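Local coordinates for protein Hia (Haemophilus influenzae, PDB 1S7M) that is a trimeric autotransporter adhesin of the bacterial outer membrane that recognises host cells, this piece being its binding domain HiaBD1, at the interface of chains A and B. Sequence-based numbering; all coordinates share one arbitrary frame. Chains: chain A/B, Hia.

The interface of chains A and B. Residues chain A 141, 160, 162; chain B 140-142, 149, 162.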
ATOM      1  N   PHE A 141      13.165  17.726   7.118  1.00 20.55           N
ATOM      2  CA  PHE A 141      13.753  18.056   8.398  1.00 24.04           C
ATOM      3  C   PHE A 141      14.651  19.276   8.171  1.00 26.71           C
ATOM      4  O   PHE A 141      15.648  19.212   7.432  1.00 25.95           O
ATOM      5  CB  PHE A 141      14.520  16.845   8.928  1.00 24.07           C
ATOM      6  CG  PHE A 141      13.639  15.630   9.127  1.00 27.63           C
ATOM      7  CD1 PHE A 141      13.363  14.760   8.060  1.00 23.78           C
ATOM      8  CD2 PHE A 141      13.012  15.402  10.359  1.00 25.54           C
ATOM      9  CE1 PHE A 141      12.471  13.680   8.221  1.00 26.77           C
ATOM     10  CE2 PHE A 141      12.118  14.328  10.523  1.00 28.22           C
ATOM     11  CZ  PHE A 141      11.845  13.466   9.451  1.00 25.29           C
ATOM     12  N   ILE A 160      19.391  10.958   8.634  1.00 27.95           N
ATOM     13  CA  ILE A 160      19.258  12.387   8.922  1.00 28.84           C
ATOM     14  C   ILE A 160      20.160  12.664  10.113  1.00 28.33           C
ATOM     15  O   ILE A 160      20.024  12.046  11.182  1.00 26.77           O
ATOM     16  CB  ILE A 160      17.808  12.786   9.272  1.00 29.05           C
ATOM     17  CG1 ILE A 160      16.873  12.378   8.141  1.00 27.38           C
ATOM     18  CG2 ILE A 160      17.728  14.289   9.506  1.00 30.41           C
ATOM     19  CD1 ILE A 160      17.227  12.973   6.786  1.00 29.62           C
ATOM     20  N   PHE A 162      22.000  15.304  12.946  1.00 27.83           N
ATOM     21  CA  PHE A 162      21.774  16.523  13.724  1.00 29.41           C
ATOM     22  C   PHE A 162      23.019  17.002  14.475  1.00 29.77           C
ATOM     23  O   PHE A 162      23.568  16.279  15.298  1.00 30.05           O
ATOM     24  CB  PHE A 162      20.633  16.285  14.729  1.00 27.41           C
ATOM     25  CG  PHE A 162      19.344  15.859  14.088  1.00 25.14           C
ATOM     26  CD1 PHE A 162      19.171  14.552  13.640  1.00 23.15           C
ATOM     27  CD2 PHE A 162      18.322  16.783  13.882  1.00 23.97           C
ATOM     28  CE1 PHE A 162      17.989  14.169  12.989  1.00 24.95           C
ATOM     29  CE2 PHE A 162      17.131  16.420  13.230  1.00 22.05           C
ATOM     30  CZ  PHE A 162      16.963  15.108  12.781  1.00 24.48           C
TER
ATOM     31  N   LYS B 140      17.097   6.572   9.299  1.00 23.08           N
ATOM     32  CA  LYS B 140      17.835   6.637  10.554  1.00 25.51           C
ATOM     33  C   LYS B 140      18.074   8.060  11.003  1.00 26.62           C
ATOM     34  O   LYS B 140      18.484   8.917  10.201  1.00 26.19           O
ATOM     35  CB  LYS B 140      19.179   5.919  10.427  1.00 28.38           C
ATOM     36  CG  LYS B 140      19.767   5.554  11.753  1.00 31.54           C
ATOM     37  CD  LYS B 140      21.001   4.707  11.568  1.00 35.99           C
ATOM     38  CE  LYS B 140      21.462   4.186  12.909  1.00 38.54           C
ATOM     39  NZ  LYS B 140      22.798   3.571  12.843  1.00 37.78           N
ATOM     40  N   PHE B 141      17.790   8.311  12.283  1.00 25.82           N
ATOM     41  CA  PHE B 141      17.988   9.628  12.868  1.00 27.86           C
ATOM     42  C   PHE B 141      19.285   9.559  13.661  1.00 28.58           C
ATOM     43  O   PHE B 141      19.393   8.863  14.665  1.00 30.31           O
ATOM     44  CB  PHE B 141      16.754  10.039  13.709  1.00 25.69           C
ATOM     45  CG  PHE B 141      15.529  10.275  12.853  1.00 24.70           C
ATOM     46  CD1 PHE B 141      14.643   9.230  12.566  1.00 23.55           C
ATOM     47  CD2 PHE B 141      15.358  11.490  12.195  1.00 23.26           C
ATOM     48  CE1 PHE B 141      13.617   9.385  11.632  1.00 22.57           C
ATOM     49  CE2 PHE B 141      14.329  11.659  11.250  1.00 23.10           C
ATOM     50  CZ  PHE B 141      13.460  10.599  10.971  1.00 23.01           C
ATOM     51  N   LYS B 142      20.280  10.276  13.161  1.00 29.58           N
ATOM     52  CA  LYS B 142      21.623  10.255  13.724  1.00 31.49           C
ATOM     53  C   LYS B 142      22.004  11.355  14.691  1.00 30.56           C
ATOM     54  O   LYS B 142      21.717  12.532  14.468  1.00 29.20           O
ATOM     55  CB  LYS B 142      22.656  10.283  12.585  1.00 34.63           C
ATOM     56  CG  LYS B 142      22.448   9.254  11.491  1.00 36.26           C
ATOM     57  CD  LYS B 142      23.054   7.925  11.896  1.00 39.34           C
ATOM     58  CE  LYS B 142      24.572   8.013  11.989  1.00 39.26           C
ATOM     59  NZ  LYS B 142      25.143   6.781  12.627  1.00 43.10           N
ATOM     60  N   VAL B 149      20.567  11.954  19.707  1.00 33.91           N
ATOM     61  CA  VAL B 149      19.295  11.537  19.140  1.00 30.70           C
ATOM     62  C   VAL B 149      18.971  10.096  19.558  1.00 30.10           C
ATOM     63  O   VAL B 149      19.736   9.173  19.303  1.00 30.03           O
ATOM     64  CB  VAL B 149      19.346  11.689  17.626  1.00 28.89           C
ATOM     65  CG1 VAL B 149      17.996  11.375  17.025  1.00 29.65           C
ATOM     66  CG2 VAL B 149      19.757  13.119  17.290  1.00 27.58           C
ATOM     67  N   PHE B 162      15.401  14.563  20.850  1.00 26.44           N
ATOM     68  CA  PHE B 162      16.570  15.412  20.597  1.00 29.87           C
ATOM     69  C   PHE B 162      16.906  16.282  21.825  1.00 30.75           C
ATOM     70  O   PHE B 162      16.054  17.017  22.351  1.00 30.51           O
ATOM     71  CB  PHE B 162      16.319  16.321  19.377  1.00 25.81           C
ATOM     72  CG  PHE B 162      15.838  15.575  18.158  1.00 26.90           C
ATOM     73  CD1 PHE B 162      14.511  15.162  18.057  1.00 23.60           C
ATOM     74  CD2 PHE B 162      16.731  15.232  17.130  1.00 26.21           C
ATOM     75  CE1 PHE B 162      14.079  14.419  16.966  1.00 23.03           C
ATOM     76  CE2 PHE B 162      16.306  14.488  16.033  1.00 26.13           C
ATOM     77  CZ  PHE B 162      14.983  14.077  15.948  1.00 24.01           C
TER
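A:Phe162 and B:Phe162 share nearly the same first torsion, with CG anti to the carbonyl carbon (chi1 -58° in A:Phe162), and this brings their rings together between the chains. B:Phe162 stands edge-on to the A:Phe162 ring. Its CE2 points at the middle of one face and lies 3.4 Å from A:Phe162 CZ, with the ring planes turned 57° apart. A:Phe141 and B:Phe141 form a second edge-to-face pair. Here B:Phe141 CE2 comes over the face of A:Phe141 near its rim, 3.5 Å from A:Phe141 CE2. The planes meet at 64°. The two pairs are joined, because A:Phe162 CE1 sits at the edge of the B:Phe141 ring, 3.8 Å from its CD2. A:Ile160 runs beside B:Phe141 with its side chain headed in the same direction, its CB 4.0 Å from B:Phe141 CD2. B:Val149 CG2 touches the A:Phe162 ring at CD1.

Backbone bonds fix the register of these groups. The A:Ile160 amide N donates to B:Lys140 O at 2.7 Å, and the B:Lys142 amide N donates to A:Ile160 O at 2.7 Å. A:Phe162 N to B:Lys142 O is longer, 3.2 Å, and more bent than the others. The same B:Lys142 carbonyl oxygen also lies at the edge of the A:Phe162 ring, in its plane.

The backbone part of the contact is a parallel beta bridge, A:Ile160 with B:Phe141, joining strand 157-164 of chain A to strand 138-143 of chain B. It belongs to the Trp-ring domain of this homotrimer. The inter-chain sheet and the phenylalanines carried by these strands, with A:Phe141 and B:Phe162 packed on them, probably help hold the subunits together near the C-terminal end of this fragment.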